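Local coordinates for putative exported protein (Bacteroides fragilis, PDB 4RAA), which is of unknown function, but folds as a six-bladed beta-propeller and is probably exported from the cytoplasm, at residues D22-L27 against I278-K283; V43-E48 against P185-Y190; L127-S132 against F166-Y171; C134-L137 against N141-W144; L230-K235 against Y246-S251. All coordinates share one frame; numbering follows the deposited sequence.

Contact 1 of 5, residues D22-L27 against I278-K283; sequences DSILEL and IGLYDK
Leu-280 reaches across to two neighbouring residues, Ile-24 and Leu-25, and the whole contact is made through methyl groups. Its CD1 is the shared point, lying 4.1 Å from Ile-24 CD1 and also 4.1 Å from Leu-25 CD1. The two approaches differ. Ile-24 sends out its longer branch at an oblique angle to the Leu-280 chain, whereas Leu-25 meets that chain at roughly a right angle. Ile-24 starts out toward strand 275-282, with CG1 tucked between backbone N and carbonyl carbon (chi1 58°); full extension beyond it (chi2 173°) then pushes CD1 forward as the leading atom. Leu-25 sets off less directly, and only the end of its side chain closes on Leu-280. The backbones stay well apart, the CA atoms of Ile-24 and Asp-282 being 9.3 Å from each other: apolar side chains, not strand pairing, join two sheets of the beta-propeller here. Ile-24 lies in the weakly bonded helical turn just ahead of strand 25-31, which pairs with strand 354-360, where Leu-25 packs on Val-358 and Ile-360. Beside Leu-280 runs strand 287-292, whose Tyr-291 touches both Ile-24 and Leu-280; Phe-296 of helix 293-299 covers Leu-25 and Leu-280 together.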
# COMPACT_ATOMS: atom_id res chain seq x y z
N ASP A 22 11.64 47.28 -3.07
CA ASP A 22 11.96 47.36 -4.49
C ASP A 22 13.48 47.28 -4.73
O ASP A 22 13.93 46.61 -5.65
CB ASP A 22 11.41 48.70 -5.06
CG ASP A 22 11.36 48.74 -6.58
OD1 ASP A 22 10.84 47.78 -7.19
OD2 ASP A 22 11.79 49.77 -7.16
N SER A 23 14.26 47.94 -3.87
CA SER A 23 15.73 47.97 -3.99
C SER A 23 16.45 46.67 -3.65
O SER A 23 17.38 46.28 -4.36
CB SER A 23 16.32 49.10 -3.12
OG SER A 23 16.05 48.87 -1.75
N ILE A 24 16.04 46.02 -2.56
CA ILE A 24 16.68 44.74 -2.09
C ILE A 24 16.20 43.44 -2.76
O ILE A 24 16.80 42.39 -2.53
CB ILE A 24 16.62 44.56 -0.53
CG1 ILE A 24 15.17 44.58 -0.00
CG2 ILE A 24 17.47 45.62 0.16
CD1 ILE A 24 15.05 44.25 1.47
N LEU A 25 15.14 43.52 -3.58
CA LEU A 25 14.56 42.34 -4.27
C LEU A 25 14.61 42.44 -5.80
O LEU A 25 14.54 43.56 -6.35
CB LEU A 25 13.09 42.15 -3.86
CG LEU A 25 12.77 41.83 -2.40
CD1 LEU A 25 11.26 41.96 -2.16
CD2 LEU A 25 13.27 40.46 -2.00
N GLU A 26 14.72 41.27 -6.45
CA GLU A 26 14.66 41.13 -7.91
C GLU A 26 13.40 40.32 -8.24
O GLU A 26 13.17 39.26 -7.66
CB GLU A 26 15.92 40.49 -8.52
CG GLU A 26 16.29 39.08 -8.08
CD GLU A 26 17.61 38.60 -8.70
OE1 GLU A 26 17.91 38.97 -9.85
OE2 GLU A 26 18.34 37.84 -8.04
N LEU A 27 12.63 40.84 -9.19
CA LEU A 27 11.33 40.31 -9.60
C LEU A 27 11.35 39.65 -10.96
O LEU A 27 12.25 39.85 -11.78
CB LEU A 27 10.28 41.44 -9.66
CG LEU A 27 9.57 41.88 -8.38
CD1 LEU A 27 10.50 41.95 -7.17
CD2 LEU A 27 8.86 43.21 -8.61
N ILE A 278 5.46 40.50 6.51
CA ILE A 278 6.50 39.65 5.90
C ILE A 278 7.91 40.12 6.27
O ILE A 278 8.28 41.28 6.07
CB ILE A 278 6.35 39.48 4.38
CG1 ILE A 278 7.45 38.53 3.86
CG2 ILE A 278 6.38 40.82 3.64
CD1 ILE A 278 7.23 38.03 2.45
N GLY A 279 8.68 39.17 6.81
CA GLY A 279 10.05 39.37 7.22
C GLY A 279 10.96 38.69 6.21
O GLY A 279 10.82 37.49 5.96
N LEU A 280 11.89 39.46 5.64
CA LEU A 280 12.86 38.98 4.65
C LEU A 280 14.19 38.89 5.39
O LEU A 280 14.52 39.83 6.11
CB LEU A 280 12.97 39.98 3.49
CG LEU A 280 11.66 40.59 2.94
CD1 LEU A 280 11.91 41.67 1.90
CD2 LEU A 280 10.76 39.50 2.38
N TYR A 281 14.91 37.78 5.25
CA TYR A 281 16.25 37.62 5.83
C TYR A 281 17.25 37.30 4.71
O TYR A 281 17.03 36.35 3.96
CB TYR A 281 16.27 36.51 6.89
CG TYR A 281 17.66 36.20 7.44
CD1 TYR A 281 18.37 37.15 8.18
CD2 TYR A 281 18.26 34.95 7.22
CE1 TYR A 281 19.64 36.86 8.69
CE2 TYR A 281 19.53 34.67 7.71
CZ TYR A 281 20.21 35.63 8.44
OH TYR A 281 21.47 35.34 8.92
N ASP A 282 18.31 38.11 4.60
CA ASP A 282 19.37 37.92 3.59
C ASP A 282 20.50 37.21 4.31
O ASP A 282 21.21 37.82 5.12
CB ASP A 282 19.86 39.26 3.00
CG ASP A 282 20.97 39.09 1.93
OD1 ASP A 282 21.44 37.96 1.66
OD2 ASP A 282 21.35 40.13 1.34
N LYS A 283 20.68 35.93 3.97
CA LYS A 283 21.70 35.09 4.59
C LYS A 283 23.12 35.55 4.34
O LYS A 283 23.97 35.35 5.21
CB LYS A 283 21.58 33.64 4.11
CG LYS A 283 20.30 32.92 4.47
CD LYS A 283 20.41 31.51 3.94
CE LYS A 283 19.22 30.65 4.28
NZ LYS A 283 19.51 29.26 3.84

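Contact 2 of 5, residues V43-E48 against P185-Y190; sequences VGLIRE and PSQMIY
Gln-187 points from its loop at Leu-45 and Arg-47, two residues of strand 45-49. Its CB leaves the backbone toward that strand, and CG lies opposite the backbone N (chi1 -174°). A bend at the next bond (chi2 77°) then swings the amide round so that OE1 and NE2 face different partners. OE1 lies 3.9 Å from the methyl carbon Leu-45 CD2, a plain packing contact in which the two side chains cross at about a right angle; its polar partner is the hydroxyl of Ser-91, with which it is hydrogen-bonded. NE2 turns back to its own segment and donates to Ile-189 O at 3.2 Å, tilted somewhat out of the carbonyl plane. Thus both ends of the buried amide have a partner, and its rotation is fixed. NE2 also lies 3.6 Å from Arg-47 NH2, at the edge of the guanidinium and in its plane. Both nitrogens are donors, so this is a meeting of neighbours and not a bond; the amide and guanidinium planes stand 82° apart. Leu-45 CD1 lies 3.6 Å above one face of that guanidinium, offset toward its rim. The contact is near the centre of the chain, consistent with the inner end of the propeller blades. Strand 45-49 pairs with strand 52-57, and on its other flank Ile-46 bonds through its backbone to Ile-310; Ile-189 opens strand 189-192 and leans on Val-196 of strand 195-200.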
# COMPACT_ATOMS: atom_id res chain seq x y z
N VAL A 43 -3.11 28.48 -6.01
CA VAL A 43 -1.80 27.83 -6.25
C VAL A 43 -1.29 27.56 -4.84
O VAL A 43 -0.53 28.36 -4.27
CB VAL A 43 -0.81 28.66 -7.11
CG1 VAL A 43 0.54 27.96 -7.25
CG2 VAL A 43 -1.40 28.89 -8.50
N GLY A 44 -1.77 26.45 -4.27
CA GLY A 44 -1.45 26.05 -2.90
C GLY A 44 -0.00 25.67 -2.67
O GLY A 44 0.61 26.17 -1.73
N LEU A 45 0.53 24.80 -3.52
CA LEU A 45 1.90 24.28 -3.41
C LEU A 45 2.53 24.18 -4.79
O LEU A 45 1.83 23.88 -5.76
CB LEU A 45 1.84 22.91 -2.73
CG LEU A 45 3.08 22.03 -2.53
CD1 LEU A 45 4.18 22.71 -1.71
CD2 LEU A 45 2.67 20.71 -1.87
N ILE A 46 3.84 24.40 -4.88
CA ILE A 46 4.58 24.34 -6.15
C ILE A 46 5.98 23.72 -5.98
O ILE A 46 6.67 24.03 -5.02
CB ILE A 46 4.64 25.73 -6.83
CG1 ILE A 46 5.14 25.62 -8.28
CG2 ILE A 46 5.47 26.72 -6.03
CD1 ILE A 46 4.98 26.91 -9.06
N ARG A 47 6.37 22.84 -6.92
CA ARG A 47 7.66 22.14 -6.92
C ARG A 47 8.22 22.03 -8.34
O ARG A 47 7.45 21.84 -9.28
CB ARG A 47 7.51 20.71 -6.37
CG ARG A 47 7.00 20.56 -4.94
CD ARG A 47 7.94 21.17 -3.92
NE ARG A 47 7.52 20.92 -2.53
CZ ARG A 47 7.95 21.58 -1.44
NH1 ARG A 47 8.80 22.61 -1.52
NH2 ARG A 47 7.49 21.22 -0.23
N GLU A 48 9.55 22.12 -8.47
CA GLU A 48 10.24 21.94 -9.76
C GLU A 48 10.40 20.44 -10.02
O GLU A 48 10.52 19.66 -9.08
CB GLU A 48 11.65 22.55 -9.77
CG GLU A 48 11.77 24.05 -9.56
CD GLU A 48 13.19 24.57 -9.83
OE1 GLU A 48 13.67 24.46 -10.99
OE2 GLU A 48 13.83 25.10 -8.90
N PRO A 185 0.44 26.82 9.01
CA PRO A 185 0.20 26.41 7.61
C PRO A 185 -0.01 24.91 7.51
O PRO A 185 0.34 24.18 8.44
CB PRO A 185 1.49 26.81 6.90
CG PRO A 185 2.52 26.69 7.96
CD PRO A 185 1.86 27.13 9.24
N SER A 186 -0.58 24.48 6.39
CA SER A 186 -0.84 23.05 6.14
C SER A 186 0.45 22.28 5.81
O SER A 186 0.58 21.12 6.19
CB SER A 186 -1.86 22.87 5.02
OG SER A 186 -1.40 23.50 3.85
N GLN A 187 1.36 22.93 5.08
CA GLN A 187 2.69 22.39 4.72
C GLN A 187 3.71 23.06 5.67
O GLN A 187 4.02 24.25 5.52
CB GLN A 187 2.98 22.72 3.24
CG GLN A 187 4.24 22.11 2.62
CD GLN A 187 4.11 20.65 2.27
OE1 GLN A 187 3.01 20.15 2.00
NE2 GLN A 187 5.25 19.95 2.24
N MSE A 188 4.26 22.30 6.62
CA MSE A 188 5.23 22.81 7.63
C MSE A 188 6.49 21.96 7.66
O MSE A 188 7.15 21.81 8.70
CB MSE A 188 4.55 23.01 8.99
CG MSE A 188 4.32 21.80 9.91
SE MSE A 188 3.36 20.33 9.03
CE MSE A 188 1.53 21.01 9.26
N ILE A 189 6.83 21.42 6.49
CA ILE A 189 8.01 20.59 6.28
C ILE A 189 8.54 20.98 4.90
O ILE A 189 7.73 21.11 3.95
CB ILE A 189 7.68 19.09 6.24
CG1 ILE A 189 6.71 18.68 7.36
CG2 ILE A 189 8.96 18.27 6.35
CD1 ILE A 189 6.36 17.21 7.33
N TYR A 190 9.85 21.18 4.79
CA TYR A 190 10.49 21.54 3.51
C TYR A 190 11.95 21.08 3.41
O TYR A 190 12.57 20.68 4.41
CB TYR A 190 10.37 23.06 3.24
CG TYR A 190 11.08 23.97 4.22
CD1 TYR A 190 12.46 24.19 4.13
CD2 TYR A 190 10.37 24.67 5.22
CE1 TYR A 190 13.13 25.03 5.00
CE2 TYR A 190 11.04 25.52 6.11
CZ TYR A 190 12.42 25.70 5.99
OH TYR A 190 13.13 26.52 6.82

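Contact 3 of 5, residues L127-S132 against F166-Y171; sequences LPFSTS and FDIIDY
Pro-128 lies against Phe-166, and Phe-129, the next residue, reaches Ile-168. In the first pair the proline's CB, CG and CD touch the phenylalanine from CB to CD2 and CE2: Pro-128 CB is 3.8 Å from Phe-166 CB, and Pro-128 CD is 3.8 Å from Phe-166 CD2. The side chains cross at about a right angle. Phe-166 CG lies beside its backbone N (chi1 -50°), which brings the CD2 side of the ring against the proline. The second pair is looser, with Phe-129 CE2 4.3 Å from Ile-168 CG1. Pro-128 serves both, since its CG also lies 3.5 Å above the plane of the Phe-129 ring, toward the rim.

Further out, Trp-144 meets both phenylalanine rings edge-to-face, and Arg-125 makes a cation-pi contact with Phe-166. Arg-126 of the second subunit packs on Pro-128 and Phe-166 and forms a salt bridge with Asp-167, placing the contact at the dimer interface. A phosphate ion, probably from the crystallisation liquor, also lies near Phe-166. The loop 127-132 carries the chain from strand 121-126, at the edge of one sheet, to strand 134-136, at the far edge of the next, passing that sheet's last strand, 168-174, on the way: the blade-to-blade step of a beta-propeller.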
# COMPACT_ATOMS: atom_id res chain seq x y z
N LEU A 127 -3.24 5.80 4.10
CA LEU A 127 -2.42 6.58 4.99
C LEU A 127 -2.28 5.75 6.25
O LEU A 127 -3.25 5.16 6.70
CB LEU A 127 -3.09 7.90 5.40
CG LEU A 127 -3.33 9.02 4.40
CD1 LEU A 127 -4.09 10.13 5.12
CD2 LEU A 127 -2.04 9.56 3.78
N PRO A 128 -1.06 5.70 6.81
CA PRO A 128 -0.85 4.91 8.02
C PRO A 128 -1.51 5.48 9.30
O PRO A 128 -1.73 4.73 10.27
CB PRO A 128 0.68 4.91 8.16
CG PRO A 128 1.11 6.19 7.52
CD PRO A 128 0.16 6.43 6.40
N PHE A 129 -1.82 6.78 9.29
CA PHE A 129 -2.40 7.50 10.43
C PHE A 129 -2.90 8.88 9.97
O PHE A 129 -2.76 9.21 8.79
CB PHE A 129 -1.33 7.64 11.55
CG PHE A 129 0.07 7.91 11.05
CD1 PHE A 129 0.41 9.16 10.52
CD2 PHE A 129 1.05 6.92 11.11
CE1 PHE A 129 1.69 9.42 10.05
CE2 PHE A 129 2.35 7.17 10.65
CZ PHE A 129 2.66 8.42 10.11
N SER A 130 -3.47 9.67 10.87
CA SER A 130 -3.95 11.03 10.52
C SER A 130 -2.75 11.95 10.23
O SER A 130 -1.95 12.23 11.13
CB SER A 130 -4.82 11.62 11.61
OG SER A 130 -5.29 12.91 11.24
N THR A 131 -2.64 12.38 8.98
CA THR A 131 -1.52 13.21 8.50
C THR A 131 -1.92 13.96 7.22
O THR A 131 -2.81 13.51 6.50
CB THR A 131 -0.27 12.34 8.27
OG1 THR A 131 0.82 13.16 7.87
CG2 THR A 131 -0.50 11.27 7.19
N SER A 132 -1.27 15.09 6.95
CA SER A 132 -1.54 15.93 5.75
C SER A 132 -0.35 16.16 4.80
O SER A 132 -0.55 16.47 3.63
CB SER A 132 -2.06 17.31 6.18
OG SER A 132 -1.08 18.08 6.86
N PHE A 166 5.93 2.34 5.79
CA PHE A 166 5.11 3.14 6.77
C PHE A 166 5.16 2.68 8.25
O PHE A 166 4.42 3.23 9.09
CB PHE A 166 3.62 3.36 6.38
CG PHE A 166 3.35 3.89 4.99
CD1 PHE A 166 4.31 4.60 4.23
CD2 PHE A 166 2.04 3.80 4.48
CE1 PHE A 166 3.98 5.09 2.96
CE2 PHE A 166 1.70 4.32 3.23
CZ PHE A 166 2.67 4.96 2.47
N ASP A 167 6.01 1.70 8.59
CA ASP A 167 6.19 1.30 9.99
C ASP A 167 6.99 2.43 10.67
O ASP A 167 7.96 2.92 10.11
CB ASP A 167 6.93 -0.04 10.11
CG ASP A 167 6.13 -1.21 9.54
OD1 ASP A 167 4.88 -1.15 9.50
OD2 ASP A 167 6.77 -2.22 9.16
N ILE A 168 6.56 2.82 11.88
CA ILE A 168 7.15 3.95 12.61
C ILE A 168 8.54 3.62 13.11
O ILE A 168 8.70 2.63 13.82
CB ILE A 168 6.24 4.41 13.80
CG1 ILE A 168 4.89 4.93 13.27
CG2 ILE A 168 6.94 5.48 14.66
CD1 ILE A 168 3.82 5.16 14.32
N ILE A 169 9.53 4.45 12.76
CA ILE A 169 10.93 4.29 13.22
C ILE A 169 11.10 5.09 14.51
O ILE A 169 11.52 4.53 15.52
CB ILE A 169 11.98 4.71 12.16
CG1 ILE A 169 11.86 3.79 10.94
CG2 ILE A 169 13.40 4.63 12.74
CD1 ILE A 169 12.71 4.19 9.75
N ASP A 170 10.80 6.40 14.47
CA ASP A 170 10.88 7.26 15.66
C ASP A 170 9.90 8.43 15.60
O ASP A 170 9.62 8.95 14.53
CB ASP A 170 12.32 7.77 15.85
CG ASP A 170 12.59 8.33 17.27
OD1 ASP A 170 11.80 8.14 18.22
OD2 ASP A 170 13.65 8.96 17.44
N TYR A 171 9.40 8.81 16.77
CA TYR A 171 8.49 9.94 16.94
C TYR A 171 9.38 11.15 17.22
O TYR A 171 10.33 11.04 18.00
CB TYR A 171 7.53 9.73 18.11
CG TYR A 171 6.70 8.47 18.05
CD1 TYR A 171 7.18 7.26 18.56
CD2 TYR A 171 5.40 8.50 17.51
CE1 TYR A 171 6.41 6.10 18.51
CE2 TYR A 171 4.62 7.35 17.47
CZ TYR A 171 5.12 6.15 17.96
OH TYR A 171 4.35 5.02 17.91

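Contact 4 of 5, residues C134-L137 against N141-W144; sequences CLQL and NLLW
Cys-134 and Trp-144 pair across the open end of a beta hairpin whose strands run antiparallel, 162° apart. Three backbone hydrogen bonds hold it together. Leu-135 and Leu-143 form a hydrogen-bonded pair, Leu-135 N giving to Leu-143 O at 2.9 Å and Leu-143 N giving back to Leu-135 O at 2.8 Å. Nearer the turn, Leu-137 N donates to Asn-141 O at 2.7 Å. A weaker CA-H...O contact is added by Cys-134 CA and Leu-143 O, 3.2 Å apart.

The aromatic contact belongs to the non-hydrogen-bonded pair Cys-134 and Trp-144. With SG opposite the backbone N (chi1 176°), the sulfur stands over the indole face, 3.9 Å from the centroid of the five-membered ring, while Cys-134 CB makes a CH-pi contact over the six-membered one. Two apolar contacts complete the set: Cys-134 SG touches Leu-142 CB at 4.0 Å on the tryptophan's side of the sheet, and Leu-137 CD2 lies 4.1 Å from Leu-143 CB.

The hairpin starts a four-stranded antiparallel sheet, a blade of the propeller, with strand 142-145 pairing onward to strand 157-162, where Trp-144 NE1 is hydrogen-bonded to Thr-162 OG1. On the Leu-135 and Leu-143 face it packs against Ile-189 of strand 189-192 and Val-196 of strand 195-200.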
# COMPACT_ATOMS: atom_id res chain seq x y z
N CYS A 134 4.03 15.12 3.85
CA CYS A 134 5.18 14.19 3.95
C CYS A 134 6.35 14.56 3.03
O CYS A 134 6.15 15.22 2.02
CB CYS A 134 4.70 12.76 3.61
SG CYS A 134 5.96 11.45 3.54
N LEU A 135 7.55 14.12 3.39
CA LEU A 135 8.78 14.32 2.59
C LEU A 135 9.81 13.21 2.82
O LEU A 135 9.97 12.73 3.96
CB LEU A 135 9.43 15.68 2.88
CG LEU A 135 9.01 16.90 2.05
CD1 LEU A 135 9.66 18.13 2.65
CD2 LEU A 135 9.41 16.75 0.57
N GLN A 136 10.53 12.84 1.76
CA GLN A 136 11.54 11.79 1.84
C GLN A 136 12.85 12.38 2.35
O GLN A 136 13.36 13.33 1.76
CB GLN A 136 11.76 11.10 0.49
CG GLN A 136 12.58 9.82 0.62
CD GLN A 136 12.70 9.01 -0.67
OE1 GLN A 136 12.89 9.56 -1.75
NE2 GLN A 136 12.63 7.70 -0.54
N LEU A 137 13.38 11.83 3.44
CA LEU A 137 14.68 12.22 4.00
C LEU A 137 15.77 11.64 3.10
O LEU A 137 15.54 10.60 2.49
CB LEU A 137 14.86 11.67 5.42
CG LEU A 137 13.83 12.13 6.46
CD1 LEU A 137 13.95 11.29 7.73
CD2 LEU A 137 13.96 13.62 6.76
N ASN A 141 14.07 7.27 4.26
CA ASN A 141 12.92 7.21 5.16
C ASN A 141 12.03 8.43 4.94
O ASN A 141 12.46 9.44 4.38
CB ASN A 141 13.36 7.17 6.62
CG ASN A 141 14.22 5.97 6.95
OD1 ASN A 141 14.04 4.88 6.40
ND2 ASN A 141 15.18 6.17 7.84
N LEU A 142 10.80 8.35 5.45
CA LEU A 142 9.78 9.36 5.21
C LEU A 142 9.47 10.15 6.47
O LEU A 142 9.32 9.55 7.53
CB LEU A 142 8.51 8.64 4.72
CG LEU A 142 8.71 7.65 3.55
CD1 LEU A 142 7.46 6.80 3.35
CD2 LEU A 142 9.11 8.37 2.27
N LEU A 143 9.40 11.48 6.35
CA LEU A 143 9.01 12.37 7.46
C LEU A 143 7.58 12.79 7.20
O LEU A 143 7.30 13.36 6.15
CB LEU A 143 9.89 13.61 7.56
CG LEU A 143 9.56 14.63 8.67
CD1 LEU A 143 9.70 14.02 10.06
CD2 LEU A 143 10.44 15.87 8.56
N TRP A 144 6.68 12.48 8.14
CA TRP A 144 5.26 12.85 8.10
C TRP A 144 4.95 13.72 9.31
O TRP A 144 5.64 13.62 10.34
CB TRP A 144 4.37 11.62 8.25
CG TRP A 144 4.57 10.49 7.33
CD1 TRP A 144 5.56 9.54 7.40
CD2 TRP A 144 3.70 10.09 6.28
NE1 TRP A 144 5.39 8.61 6.41
CE2 TRP A 144 4.25 8.91 5.71
CE3 TRP A 144 2.52 10.62 5.75
CZ2 TRP A 144 3.66 8.26 4.63
CZ3 TRP A 144 1.93 9.98 4.67
CH2 TRP A 144 2.50 8.79 4.12

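Contact 5 of 5, residues L230-K235 against Y246-S251; sequences LDFLNK and YDLIQS
The Phe-232 ring of helix 230-237 meets helix 245-250 edge-first, with Asp-247 O and Leu-248 CA both at its rim and near its plane. Phe-232 CZ is 3.9 Å from Asp-247 O, and Phe-232 CE1 is 4.1 Å from Leu-248 CA. Tyr-253, just past the second helix, meets the same ring edge-to-face. The setting is a pair of short helices joined by a loop, which follow strand 213-222 of one propeller sheet and precede strand 254-261 of another in the chain.

Having CG opposite the backbone N (chi1 -179°) carries the phenylalanine straight out from its helix, so that this one side chain reaches the other helix. There it is received by Leu-248, whose CD1 lies 4.2 Å from Phe-232 CE1, the two side chains crossing at a slant. Leu-248 packs in turn on Pro-228, which precedes the first helix.

At the ring's leading atom, Phe-232 CZ comes within 3.8 Å of Ser-251 CB. Ser-251 lies close after Leu-248 in the chain, and its side chain folds back: Ser-251 OG donates to Leu-248 O at 2.6 Å, and Ser-251 N reaches the same oxygen from the same face of the carbonyl plane.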
# COMPACT_ATOMS: atom_id res chain seq x y z
N LEU A 230 1.85 28.62 26.60
CA LEU A 230 1.06 27.39 26.78
C LEU A 230 -0.22 27.66 27.59
O LEU A 230 -1.27 27.10 27.27
CB LEU A 230 1.91 26.30 27.44
CG LEU A 230 1.30 24.90 27.62
CD1 LEU A 230 0.82 24.34 26.29
CD2 LEU A 230 2.32 23.96 28.27
N ASP A 231 -0.12 28.52 28.60
CA ASP A 231 -1.26 28.91 29.45
C ASP A 231 -2.34 29.67 28.68
O ASP A 231 -3.54 29.42 28.90
CB ASP A 231 -0.81 29.75 30.66
CG ASP A 231 0.02 28.95 31.65
OD1 ASP A 231 0.33 27.77 31.38
OD2 ASP A 231 0.37 29.50 32.72
N PHE A 232 -1.93 30.59 27.82
CA PHE A 232 -2.87 31.34 26.97
C PHE A 232 -3.68 30.40 26.07
O PHE A 232 -4.89 30.60 25.90
CB PHE A 232 -2.15 32.38 26.12
CG PHE A 232 -3.07 33.19 25.25
CD1 PHE A 232 -3.40 32.75 23.96
CD2 PHE A 232 -3.63 34.38 25.72
CE1 PHE A 232 -4.26 33.48 23.15
CE2 PHE A 232 -4.48 35.12 24.92
CZ PHE A 232 -4.80 34.67 23.63
N LEU A 233 -3.00 29.40 25.48
CA LEU A 233 -3.63 28.40 24.61
C LEU A 233 -4.66 27.54 25.36
O LEU A 233 -5.81 27.45 24.93
CB LEU A 233 -2.58 27.49 23.94
CG LEU A 233 -1.66 28.13 22.89
CD1 LEU A 233 -0.51 27.21 22.54
CD2 LEU A 233 -2.42 28.52 21.63
N ASN A 234 -4.25 26.95 26.48
CA ASN A 234 -5.16 26.12 27.31
C ASN A 234 -6.40 26.85 27.87
O ASN A 234 -7.47 26.25 27.95
CB ASN A 234 -4.41 25.45 28.46
CG ASN A 234 -3.51 24.33 27.98
OD1 ASN A 234 -3.93 23.47 27.20
ND2 ASN A 234 -2.28 24.30 28.47
N LYS A 235 -6.24 28.12 28.25
CA LYS A 235 -7.35 28.93 28.78
C LYS A 235 -8.37 29.24 27.67
O LYS A 235 -9.57 29.03 27.86
CB LYS A 235 -6.83 30.22 29.46
CG LYS A 235 -7.89 31.24 29.91
CD LYS A 235 -8.98 30.65 30.81
CE LYS A 235 -10.14 31.60 31.06
NZ LYS A 235 -9.76 32.76 31.91
N TYR A 246 -10.09 32.27 17.39
CA TYR A 246 -10.75 33.60 17.49
C TYR A 246 -10.07 34.44 18.54
O TYR A 246 -9.71 35.57 18.25
CB TYR A 246 -12.26 33.53 17.78
CG TYR A 246 -12.89 34.93 17.98
CD1 TYR A 246 -13.14 35.78 16.89
CD2 TYR A 246 -13.22 35.40 19.27
CE1 TYR A 246 -13.69 37.05 17.07
CE2 TYR A 246 -13.78 36.67 19.46
CZ TYR A 246 -14.01 37.48 18.36
OH TYR A 246 -14.57 38.72 18.55
N ASP A 247 -9.92 33.88 19.75
CA ASP A 247 -9.25 34.59 20.85
C ASP A 247 -7.79 34.91 20.55
O ASP A 247 -7.30 35.97 20.94
CB ASP A 247 -9.34 33.81 22.17
CG ASP A 247 -10.72 33.88 22.83
OD1 ASP A 247 -11.53 34.78 22.52
OD2 ASP A 247 -10.98 33.04 23.71
N LEU A 248 -7.13 34.01 19.83
CA LEU A 248 -5.74 34.20 19.43
C LEU A 248 -5.55 35.43 18.53
O LEU A 248 -4.61 36.20 18.71
CB LEU A 248 -5.23 32.94 18.73
CG LEU A 248 -3.80 32.89 18.19
CD1 LEU A 248 -2.79 33.32 19.23
CD2 LEU A 248 -3.46 31.50 17.67
N ILE A 249 -6.47 35.62 17.59
CA ILE A 249 -6.46 36.76 16.66
C ILE A 249 -6.72 38.11 17.38
O ILE A 249 -6.20 39.14 16.97
CB ILE A 249 -7.39 36.47 15.44
CG1 ILE A 249 -6.66 35.48 14.52
CG2 ILE A 249 -7.76 37.73 14.65
CD1 ILE A 249 -7.48 34.87 13.42
N GLN A 250 -7.50 38.07 18.47
CA GLN A 250 -7.76 39.27 19.29
C GLN A 250 -6.54 39.73 20.09
O GLN A 250 -6.50 40.90 20.50
CB GLN A 250 -8.91 39.04 20.29
CG GLN A 250 -10.24 38.60 19.69
CD GLN A 250 -10.74 39.49 18.57
OE1 GLN A 250 -11.14 39.01 17.51
NE2 GLN A 250 -10.67 40.79 18.78
N SER A 251 -5.56 38.85 20.33
CA SER A 251 -4.37 39.17 21.12
C SER A 251 -3.23 39.78 20.30
O SER A 251 -3.23 39.74 19.07
CB SER A 251 -3.83 37.92 21.83
OG SER A 251 -3.36 36.96 20.90

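In the fold
From the N terminus, the chain first enters contact 1 at 22-27, then contact 2 at 43-48. It passes through the eight-stranded sheet before meeting contact 3 at 127-132. Contact 4, a local hairpin, opens and closes inside the loop that contact 3 completes at 166-171. Contact 2 closes next, at 185-190, enclosing both. Contact 5 follows in series, its two helices preceding the sheet that starts at 254. Contact 1 closes last, at 278-283, with all the others nested within it. Contact 2 brings strand 45-49 to the sheet of strand 189-192, which in turn packs on the hairpin of contact 4, while contact 1 joins the sheets of strands 25-31 and 275-282.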